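Local coordinates for protein manganese lipoxygenase (PDB 5FX8) that uses a catalytic manganese ion to oxygenate linoleic and alpha-linolenic acids to their 11S- and 13R-hydroperoxides, at residues Thr199-Leu203 and Glu204-Lys208; Phe347-Pro350 and Ala351-Ile355; Gly372-Glu375 and Lys376-Ser380. One frame throughout, in Å; residues are numbered along the deposited sequence.

Interaction 1: Thr199-Leu203 and Glu204-Lys208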
ATOM      1  N   THR A 199     -11.503 -36.987  -7.448  1.00 16.03           N
ATOM      2  CA  THR A 199     -10.498 -37.143  -6.424  1.00 16.41           C
ATOM      3  C   THR A 199      -9.994 -38.561  -6.250  1.00 18.26           C
ATOM      4  O   THR A 199      -9.014 -38.754  -5.525  1.00 16.85           O
ATOM      5  CB  THR A 199     -11.041 -36.678  -5.075  1.00 17.92           C
ATOM      6  OG1 THR A 199     -12.050 -37.598  -4.648  1.00 19.96           O
ATOM      7  CG2 THR A 199     -11.617 -35.313  -5.202  1.00 16.97           C
ATOM      8  N   ALA A 200     -10.639 -39.544  -6.875  1.00 20.48           N
ATOM      9  CA  ALA A 200     -10.392 -40.979  -6.766  1.00 18.68           C
ATOM     10  C   ALA A 200     -10.733 -41.529  -5.393  1.00 21.47           C
ATOM     11  O   ALA A 200     -10.350 -42.650  -5.081  1.00 22.43           O
ATOM     12  CB  ALA A 200      -8.948 -41.345  -7.123  1.00 17.80           C
ATOM     13  N   THR A 201     -11.442 -40.776  -4.565  1.00 19.08           N
ATOM     14  CA  THR A 201     -11.793 -41.257  -3.240  1.00 21.15           C
ATOM     15  C   THR A 201     -13.131 -40.624  -2.888  1.00 19.70           C
ATOM     16  O   THR A 201     -13.877 -40.211  -3.778  1.00 27.05           O
ATOM     17  CB  THR A 201     -10.624 -40.998  -2.261  1.00 25.07           C
ATOM     18  OG1 THR A 201     -10.947 -41.415  -0.931  1.00 22.95           O
ATOM     19  CG2 THR A 201     -10.183 -39.539  -2.256  1.00 27.88           C
ATOM     20  N   THR A 202     -13.478 -40.579  -1.612  1.00 22.15           N
ATOM     21  CA  THR A 202     -14.766 -40.029  -1.209  1.00 23.21           C
ATOM     22  C   THR A 202     -14.591 -38.835  -0.288  1.00 21.93           C
ATOM     23  O   THR A 202     -13.543 -38.652   0.331  1.00 22.13           O
ATOM     24  CB  THR A 202     -15.615 -41.053  -0.476  1.00 21.89           C
ATOM     25  OG1 THR A 202     -15.040 -41.276   0.814  1.00 23.17           O
ATOM     26  CG2 THR A 202     -15.633 -42.335  -1.235  1.00 22.89           C
ATOM     27  N   LEU A 203     -15.656 -38.041  -0.180  1.00 22.09           N
ATOM     28  CA  LEU A 203     -15.677 -36.962   0.800  1.00 22.64           C
ATOM     29  C   LEU A 203     -15.505 -37.489   2.216  1.00 23.11           C
ATOM     30  O   LEU A 203     -14.842 -36.857   3.037  1.00 25.50           O
ATOM     31  CB  LEU A 203     -16.979 -36.173   0.707  1.00 23.41           C
ATOM     32  CG  LEU A 203     -17.137 -35.122  -0.374  1.00 22.19           C
ATOM     33  CD1 LEU A 203     -18.354 -34.367  -0.039  1.00 24.54           C
ATOM     34  CD2 LEU A 203     -15.981 -34.188  -0.437  1.00 19.94           C
ATOM     35  N   GLU A 204     -16.114 -38.628   2.537  1.00 24.36           N
ATOM     36  CA  GLU A 204     -15.930 -39.191   3.866  1.00 23.35           C
ATOM     37  C   GLU A 204     -14.466 -39.526   4.108  1.00 24.11           C
ATOM     38  O   GLU A 204     -13.897 -39.153   5.136  1.00 22.24           O
ATOM     39  CB  GLU A 204     -16.814 -40.417   4.033  1.00 25.40           C
ATOM     40  CG  GLU A 204     -18.315 -40.090   4.074  1.00 31.95           C
ATOM     41  CD  GLU A 204     -18.945 -39.622   2.721  1.00 42.54           C
ATOM     42  OE1 GLU A 204     -18.496 -40.035   1.623  1.00 30.71           O
ATOM     43  OE2 GLU A 204     -19.927 -38.832   2.763  1.00 50.37           O
ATOM     44  N   ALA A 205     -13.828 -40.210   3.160  1.00 23.00           N
ATOM     45  CA  ALA A 205     -12.439 -40.598   3.368  1.00 19.67           C
ATOM     46  C   ALA A 205     -11.524 -39.387   3.354  1.00 22.28           C
ATOM     47  O   ALA A 205     -10.584 -39.312   4.150  1.00 24.20           O
ATOM     48  CB  ALA A 205     -11.993 -41.607   2.317  1.00 21.67           C
ATOM     49  N   LEU A 206     -11.782 -38.425   2.470  1.00 21.41           N
ATOM     50  CA  LEU A 206     -10.963 -37.223   2.476  1.00 18.63           C
ATOM     51  C   LEU A 206     -11.111 -36.480   3.787  1.00 19.74           C
ATOM     52  O   LEU A 206     -10.134 -35.954   4.322  1.00 19.40           O
ATOM     53  CB  LEU A 206     -11.331 -36.325   1.312  1.00 18.12           C
ATOM     54  CG  LEU A 206     -10.845 -36.814  -0.037  1.00 18.50           C
ATOM     55  CD1 LEU A 206     -11.484 -35.987  -1.127  1.00 19.09           C
ATOM     56  CD2 LEU A 206      -9.359 -36.710  -0.100  1.00 15.36           C
ATOM     57  N   HIS A 207     -12.322 -36.456   4.333  1.00 20.37           N
ATOM     58  CA  HIS A 207     -12.563 -35.810   5.616  1.00 20.13           C
ATOM     59  C   HIS A 207     -11.853 -36.550   6.752  1.00 21.41           C
ATOM     60  O   HIS A 207     -11.179 -35.936   7.586  1.00 25.92           O
ATOM     61  CB  HIS A 207     -14.072 -35.723   5.843  1.00 19.71           C
ATOM     62  CG  HIS A 207     -14.476 -34.978   7.079  1.00 21.23           C
ATOM     63  ND1 HIS A 207     -15.773 -34.960   7.536  1.00 23.33           N
ATOM     64  CD2 HIS A 207     -13.765 -34.235   7.951  1.00 20.73           C
ATOM     65  CE1 HIS A 207     -15.838 -34.248   8.642  1.00 20.97           C
ATOM     66  NE2 HIS A 207     -14.635 -33.794   8.912  1.00 20.88           N
ATOM     67  N   LYS A 208     -11.979 -37.873   6.794  1.00 22.86           N
ATOM     68  CA  LYS A 208     -11.385 -38.635   7.880  1.00 21.98           C
ATOM     69  C   LYS A 208      -9.873 -38.571   7.808  1.00 21.96           C
ATOM     70  O   LYS A 208      -9.192 -38.668   8.833  1.00 21.54           O
ATOM     71  CB  LYS A 208     -11.881 -40.079   7.819  1.00 23.92           C
ATOM     72  CG  LYS A 208     -11.871 -40.835   9.130  1.00 27.38           C
ATOM     73  CD  LYS A 208     -10.654 -41.746   9.247  1.00 38.78           C
ATOM     74  CE  LYS A 208     -10.674 -42.607  10.526  1.00 35.56           C
ATOM     75  NZ  LYS A 208      -9.440 -43.433  10.697  1.00 43.29           N
TER

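Interaction 2: Phe347-Pro350 and Ala351-Ile355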
ATOM      1  N   PHE A 347     -17.189  -1.851  -6.286  1.00 11.94           N
ATOM      2  CA  PHE A 347     -17.463  -3.173  -5.766  1.00 11.20           C
ATOM      3  C   PHE A 347     -18.951  -3.490  -5.828  1.00 12.83           C
ATOM      4  O   PHE A 347     -19.803  -2.603  -5.958  1.00 15.72           O
ATOM      5  CB  PHE A 347     -16.964  -3.297  -4.335  1.00 11.63           C
ATOM      6  CG  PHE A 347     -15.467  -3.353  -4.212  1.00 11.51           C
ATOM      7  CD1 PHE A 347     -14.693  -2.224  -4.396  1.00 11.52           C
ATOM      8  CD2 PHE A 347     -14.841  -4.533  -3.873  1.00 10.36           C
ATOM      9  CE1 PHE A 347     -13.335  -2.291  -4.263  1.00 11.83           C
ATOM     10  CE2 PHE A 347     -13.486  -4.600  -3.725  1.00  9.73           C
ATOM     11  CZ  PHE A 347     -12.729  -3.486  -3.920  1.00 11.29           C
ATOM     12  N   GLY A 348     -19.239  -4.793  -5.740  1.00 10.92           N
ATOM     13  CA  GLY A 348     -20.551  -5.378  -5.804  1.00 10.34           C
ATOM     14  C   GLY A 348     -21.440  -5.056  -4.628  1.00 12.50           C
ATOM     15  O   GLY A 348     -22.559  -4.592  -4.822  1.00 20.16           O
ATOM     16  N   LEU A 349     -20.962  -5.276  -3.425  1.00 12.22           N
ATOM     17  CA  LEU A 349     -21.693  -4.965  -2.211  1.00 12.26           C
ATOM     18  C   LEU A 349     -21.526  -3.496  -1.824  1.00 13.24           C
ATOM     19  O   LEU A 349     -20.448  -2.918  -1.997  1.00 13.09           O
ATOM     20  CB  LEU A 349     -21.215  -5.846  -1.068  1.00 10.54           C
ATOM     21  CG  LEU A 349     -21.395  -7.343  -1.267  1.00 11.37           C
ATOM     22  CD1 LEU A 349     -21.251  -8.033   0.042  1.00 12.92           C
ATOM     23  CD2 LEU A 349     -22.739  -7.670  -1.852  1.00 12.66           C
ATOM     24  N   PRO A 350     -22.570  -2.876  -1.279  1.00 13.30           N
ATOM     25  CA  PRO A 350     -22.489  -1.452  -0.931  1.00 13.04           C
ATOM     26  C   PRO A 350     -21.536  -1.216   0.227  1.00 14.30           C
ATOM     27  O   PRO A 350     -21.216  -2.126   0.996  1.00 17.72           O
ATOM     28  CB  PRO A 350     -23.926  -1.101  -0.524  1.00 11.07           C
ATOM     29  CG  PRO A 350     -24.460  -2.356   0.026  1.00 10.69           C
ATOM     30  CD  PRO A 350     -23.839  -3.470  -0.823  1.00 12.67           C
ATOM     31  N   ALA A 351     -21.115   0.049   0.356  1.00 12.11           N
ATOM     32  CA  ALA A 351     -20.198   0.443   1.421  1.00 11.39           C
ATOM     33  C   ALA A 351     -20.755   0.132   2.798  1.00 14.66           C
ATOM     34  O   ALA A 351     -19.979  -0.122   3.728  1.00 18.12           O
ATOM     35  CB  ALA A 351     -19.870   1.927   1.331  1.00 10.95           C
ATOM     36  N   SER A 352     -22.079   0.133   2.955  1.00 12.50           N
ATOM     37  CA  SER A 352     -22.659  -0.160   4.258  1.00 12.04           C
ATOM     38  C   SER A 352     -22.394  -1.600   4.673  1.00 16.23           C
ATOM     39  O   SER A 352     -22.226  -1.891   5.868  1.00 19.97           O
ATOM     40  CB  SER A 352     -24.158   0.102   4.215  1.00 14.55           C
ATOM     41  OG  SER A 352     -24.723  -0.670   3.179  1.00 19.97           O
ATOM     42  N   ALA A 353     -22.364  -2.518   3.699  1.00 12.95           N
ATOM     43  CA  ALA A 353     -22.079  -3.921   3.985  1.00 11.77           C
ATOM     44  C   ALA A 353     -20.592  -4.139   4.225  1.00 12.05           C
ATOM     45  O   ALA A 353     -20.202  -4.855   5.158  1.00 19.71           O
ATOM     46  CB  ALA A 353     -22.564  -4.795   2.835  1.00 11.21           C
ATOM     47  N   ALA A 354     -19.753  -3.524   3.386  1.00 11.27           N
ATOM     48  CA  ALA A 354     -18.311  -3.523   3.614  1.00 12.91           C
ATOM     49  C   ALA A 354     -17.951  -3.055   5.019  1.00 13.68           C
ATOM     50  O   ALA A 354     -17.111  -3.662   5.676  1.00 15.99           O
ATOM     51  CB  ALA A 354     -17.614  -2.635   2.587  1.00 12.53           C
ATOM     52  N   ILE A 355     -18.555  -1.954   5.482  1.00 14.27           N
ATOM     53  CA  ILE A 355     -18.235  -1.438   6.810  1.00 14.50           C
ATOM     54  C   ILE A 355     -18.814  -2.344   7.887  1.00 11.82           C
ATOM     55  O   ILE A 355     -18.246  -2.461   8.970  1.00 12.10           O
ATOM     56  CB  ILE A 355     -18.716   0.026   6.948  1.00 14.86           C
ATOM     57  CG1 ILE A 355     -17.752   0.975   6.258  1.00 12.05           C
ATOM     58  CG2 ILE A 355     -18.768   0.481   8.384  1.00 13.94           C
ATOM     59  CD1 ILE A 355     -16.444   1.014   6.934  1.00 17.66           C
TER

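Interaction 3: Gly372-Glu375 and Lys376-Ser380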
ATOM      1  N   GLY A 372      -3.629 -13.582  16.579  1.00  9.78           N
ATOM      2  CA  GLY A 372      -3.124 -13.302  15.268  1.00  7.90           C
ATOM      3  C   GLY A 372      -1.663 -13.564  15.057  1.00  8.92           C
ATOM      4  O   GLY A 372      -1.189 -13.344  13.946  1.00  8.86           O
ATOM      5  N   TYR A 373      -0.911 -14.003  16.067  1.00  9.35           N
ATOM      6  CA  TYR A 373       0.484 -14.334  15.833  1.00  9.07           C
ATOM      7  C   TYR A 373       0.532 -15.386  14.751  1.00  9.86           C
ATOM      8  O   TYR A 373      -0.369 -16.209  14.658  1.00 11.85           O
ATOM      9  CB  TYR A 373       1.134 -14.862  17.098  1.00 10.18           C
ATOM     10  CG  TYR A 373       1.343 -13.885  18.219  1.00  8.92           C
ATOM     11  CD1 TYR A 373       1.093 -12.541  18.057  1.00  8.36           C
ATOM     12  CD2 TYR A 373       1.792 -14.322  19.452  1.00  8.12           C
ATOM     13  CE1 TYR A 373       1.293 -11.659  19.087  1.00  8.19           C
ATOM     14  CE2 TYR A 373       1.998 -13.438  20.489  1.00  8.48           C
ATOM     15  CZ  TYR A 373       1.745 -12.109  20.296  1.00  8.11           C
ATOM     16  OH  TYR A 373       1.942 -11.217  21.310  1.00 13.77           O
ATOM     17  N   LEU A 374       1.566 -15.348  13.917  1.00  9.79           N
ATOM     18  CA  LEU A 374       1.594 -16.163  12.703  1.00 11.20           C
ATOM     19  C   LEU A 374       1.280 -17.631  12.965  1.00 11.63           C
ATOM     20  O   LEU A 374       0.322 -18.184  12.422  1.00 12.96           O
ATOM     21  CB  LEU A 374       2.953 -16.059  12.037  1.00 11.18           C
ATOM     22  CG  LEU A 374       2.996 -16.791  10.699  1.00 11.66           C
ATOM     23  CD1 LEU A 374       2.258 -15.991   9.670  1.00  7.19           C
ATOM     24  CD2 LEU A 374       4.415 -17.030  10.293  1.00  9.92           C
ATOM     25  N   GLU A 375       2.102 -18.293  13.763  1.00 12.05           N
ATOM     26  CA  GLU A 375       1.917 -19.722  13.942  1.00 14.49           C
ATOM     27  C   GLU A 375       0.703 -20.030  14.793  1.00 14.70           C
ATOM     28  O   GLU A 375       0.049 -21.048  14.579  1.00 16.64           O
ATOM     29  CB  GLU A 375       3.168 -20.342  14.535  1.00 15.66           C
ATOM     30  CG  GLU A 375       4.327 -20.296  13.583  1.00 17.57           C
ATOM     31  CD  GLU A 375       5.433 -21.244  13.953  1.00 30.76           C
ATOM     32  OE1 GLU A 375       5.450 -21.727  15.110  1.00 35.07           O
ATOM     33  OE2 GLU A 375       6.281 -21.519  13.071  1.00 37.50           O
ATOM     34  N   LYS A 376       0.375 -19.176  15.749  1.00 12.29           N
ATOM     35  CA  LYS A 376      -0.827 -19.415  16.524  1.00 12.13           C
ATOM     36  C   LYS A 376      -2.066 -19.389  15.630  1.00 14.41           C
ATOM     37  O   LYS A 376      -2.933 -20.266  15.727  1.00 23.29           O
ATOM     38  CB  LYS A 376      -0.892 -18.386  17.646  1.00 11.99           C
ATOM     39  CG  LYS A 376      -2.116 -18.464  18.486  1.00 18.06           C
ATOM     40  CD  LYS A 376      -2.289 -19.828  19.137  1.00 30.90           C
ATOM     41  CE  LYS A 376      -3.638 -19.949  19.870  1.00 36.59           C
ATOM     42  NZ  LYS A 376      -3.774 -21.231  20.638  1.00 42.22           N
ATOM     43  N   ASP A 377      -2.137 -18.421  14.714  1.00 13.12           N
ATOM     44  CA  ASP A 377      -3.238 -18.359  13.765  1.00 11.65           C
ATOM     45  C   ASP A 377      -3.264 -19.579  12.858  1.00 16.42           C
ATOM     46  O   ASP A 377      -4.294 -20.251  12.727  1.00 23.11           O
ATOM     47  CB  ASP A 377      -3.123 -17.090  12.945  1.00 10.41           C
ATOM     48  CG  ASP A 377      -4.117 -17.036  11.832  1.00 18.33           C
ATOM     49  OD1 ASP A 377      -5.308 -17.297  12.088  1.00 25.24           O
ATOM     50  OD2 ASP A 377      -3.729 -16.736  10.691  1.00 21.30           O
ATOM     51  N   LEU A 378      -2.139 -19.874  12.198  1.00 16.65           N
ATOM     52  CA  LEU A 378      -2.150 -20.967  11.231  1.00 13.22           C
ATOM     53  C   LEU A 378      -2.387 -22.299  11.909  1.00 13.08           C
ATOM     54  O   LEU A 378      -2.990 -23.193  11.323  1.00 12.90           O
ATOM     55  CB  LEU A 378      -0.845 -21.007  10.446  1.00 12.79           C
ATOM     56  CG  LEU A 378      -0.529 -19.790   9.591  1.00 11.72           C
ATOM     57  CD1 LEU A 378       0.878 -19.842   9.013  1.00  9.56           C
ATOM     58  CD2 LEU A 378      -1.563 -19.630   8.500  1.00  9.81           C
ATOM     59  N   ARG A 379      -1.915 -22.456  13.136  1.00 14.04           N
ATOM     60  CA  ARG A 379      -2.148 -23.710  13.835  1.00 14.86           C
ATOM     61  C   ARG A 379      -3.590 -23.821  14.265  1.00 14.09           C
ATOM     62  O   ARG A 379      -4.171 -24.900  14.216  1.00 15.24           O
ATOM     63  CB  ARG A 379      -1.237 -23.845  15.049  1.00 14.72           C
ATOM     64  CG  ARG A 379       0.158 -24.250  14.726  1.00 17.55           C
ATOM     65  CD  ARG A 379       0.917 -24.575  15.983  1.00 16.42           C
ATOM     66  NE  ARG A 379       2.332 -24.750  15.715  1.00 20.33           N
ATOM     67  CZ  ARG A 379       2.875 -25.885  15.296  1.00 19.22           C
ATOM     68  NH1 ARG A 379       2.110 -26.937  15.110  1.00 19.85           N
ATOM     69  NH2 ARG A 379       4.177 -25.963  15.077  1.00 21.99           N
ATOM     70  N   SER A 380      -4.186 -22.718  14.695  1.00 14.40           N
ATOM     71  CA  SER A 380      -5.601 -22.768  15.003  1.00 13.95           C
ATOM     72  C   SER A 380      -6.430 -23.127  13.771  1.00 13.61           C
ATOM     73  O   SER A 380      -7.466 -23.769  13.902  1.00 20.14           O
ATOM     74  CB  SER A 380      -6.054 -21.443  15.584  1.00 13.72           C
ATOM     75  OG  SER A 380      -6.428 -20.605  14.515  1.00 26.87           O
TER

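Interaction 1: Thr199-Leu203 and Glu204-Lys208
With chi1 at 71°, T202 tucks OG1 between its own backbone N and carbonyl carbon, which turns the hydroxyl oxygen toward the start of the helix, where it accepts from A205 N at 2.8 Å. That N-H points at OG1 almost straight, at 168°. T201 takes a different first torsion: OG1 is anti to the backbone N (chi1 178°) and lies beside the methyl of A205, while the methyl CG2 takes the inner place and lies against L206, with T201 CG2 3.6 Å from L206 CG. This is the N-cap of helix 203-208: the T202 side chain ties up A205 N, and T202 O goes on to accept from L206 N at 2.8 Å. E204 folds back so that E204 OE1 lies 3.7 Å from T202 CB. Further back, helix 192-199 ends at T199, whose OG1 receives T201 N in an ST turn and is also bonded to V195 O. One branch of L206 reaches this residue: L206 CD1 rests against T199, 3.9 Å from T199 OG1. L203 and L206 both lie on L212 and L250 of the neighbouring strands, and H207 NE2 is hydrogen-bonded to H180 O.

Interaction 2: Phe347-Pro350 and Ala351-Ile355
P350 meets S352 at the CB-CG edge of its ring, and the methyl of A353 stands over the ring face, nearest CD. P350 CB lies close to the peptide that follows and is 3.8 Å from S352 OG. CG, one atom further out, comes nearer to that hydroxyl, with P350 CG 3.6 Å from S352 OG; these are plain van der Waals contacts. S352 holds OG between its own backbone N and carbonyl carbon (chi1 56°), which brings the oxygen back beside the CB-CG edge of the proline. Further round the ring, CD touches the methyl of A353, with P350 CD and A353 CB 4.1 Å apart. The neighbouring L349 adds its CB to the same methyl, looser at 4.3 Å between L349 CB and A353 CB, so A353 is met by two residues of the incoming loop.

P350 is the N-cap residue of helix 351-363, and with no hydroxyl or amide on its ring it contributes its carbonyl. P350 O takes two N-H groups: A354 N at 3.1 Å, nearly straight and in the carbonyl plane, and A353 N at 3.0 Å, bent to 131° and standing above that plane. The first is the regular i to i+4 bond, the second an additional bond within the first turn. The first N-H of the helix, A351 N, goes instead to D344 OD1, and L349 O receives W343 NE1; helix 342-346 thus holds both the loop, at L349, and the first residue of the next helix. L349 and A354 pack on F284 and M288, respectively, of the long helix 268-305, and the A354 side chain is about 10 Å from that of H290, a ligand of the catalytic manganese.

Interaction 3: Gly372-Glu375 and Lys376-Ser380
L374 and L378, one turn apart, make the apolar side of this short helix: L374 CG and L378 CD1 are 4.1 Å apart, and the two side chains cross obliquely. L378 also lays its CG over the carbonyl oxygen of L374. Regular i to i+4 bonds run through the helix: Y373 O, at the N-cap position, accepts from D377 N at 2.8 Å, nearly along the C=O axis, L374 O from L378 N at 3.0 Å, and E375 O from R379 N at 2.8 Å. Around from the leucines the contact is looser. R379 runs its CB and CG past E375 O, and the extended chain beyond carries the guanidinium out toward the carboxylate, which stays at its edge with E375 OE1 4.4 Å from R379 NE, beyond a salt bridge. Each charge has another partner: E375 OE2 bonds to Y398 OH, and R379 NH1 to A232 O of the zonadhesin chain. K376 leads its amine away on the exposed side, and D377 OD2 forms a salt bridge with R381. In the fold, the leucines lie on helix 396-420, L374 touching F397, Y398 and I405, while the Y373 ring meets H469 of helix 460-481 edge to face.

How the interactions relate
All three interactions are local contacts at helix starts, and in each the N-cap carbonyl, of T202, P350 or Y373, accepts the N-H four residues on. Interaction 1 adds a threonine hydroxyl as a cap; interaction 2 adds a second N-H on the proline carbonyl; interaction 3 shows regular backbone bonds and a leucine pair, with its charged side chains bonded outward. Interaction 2 is the buried one and the nearest to the manganese site. Interaction 1, about 32 Å from the chain centre to its own centre, is partly buried against strands, whereas interaction 3 is a surface contact reaching the zonadhesin chain. Helices 351-363 and 374-380 are consecutive, yet the nearest atoms of interactions 2 and 3 are about 19 Å apart.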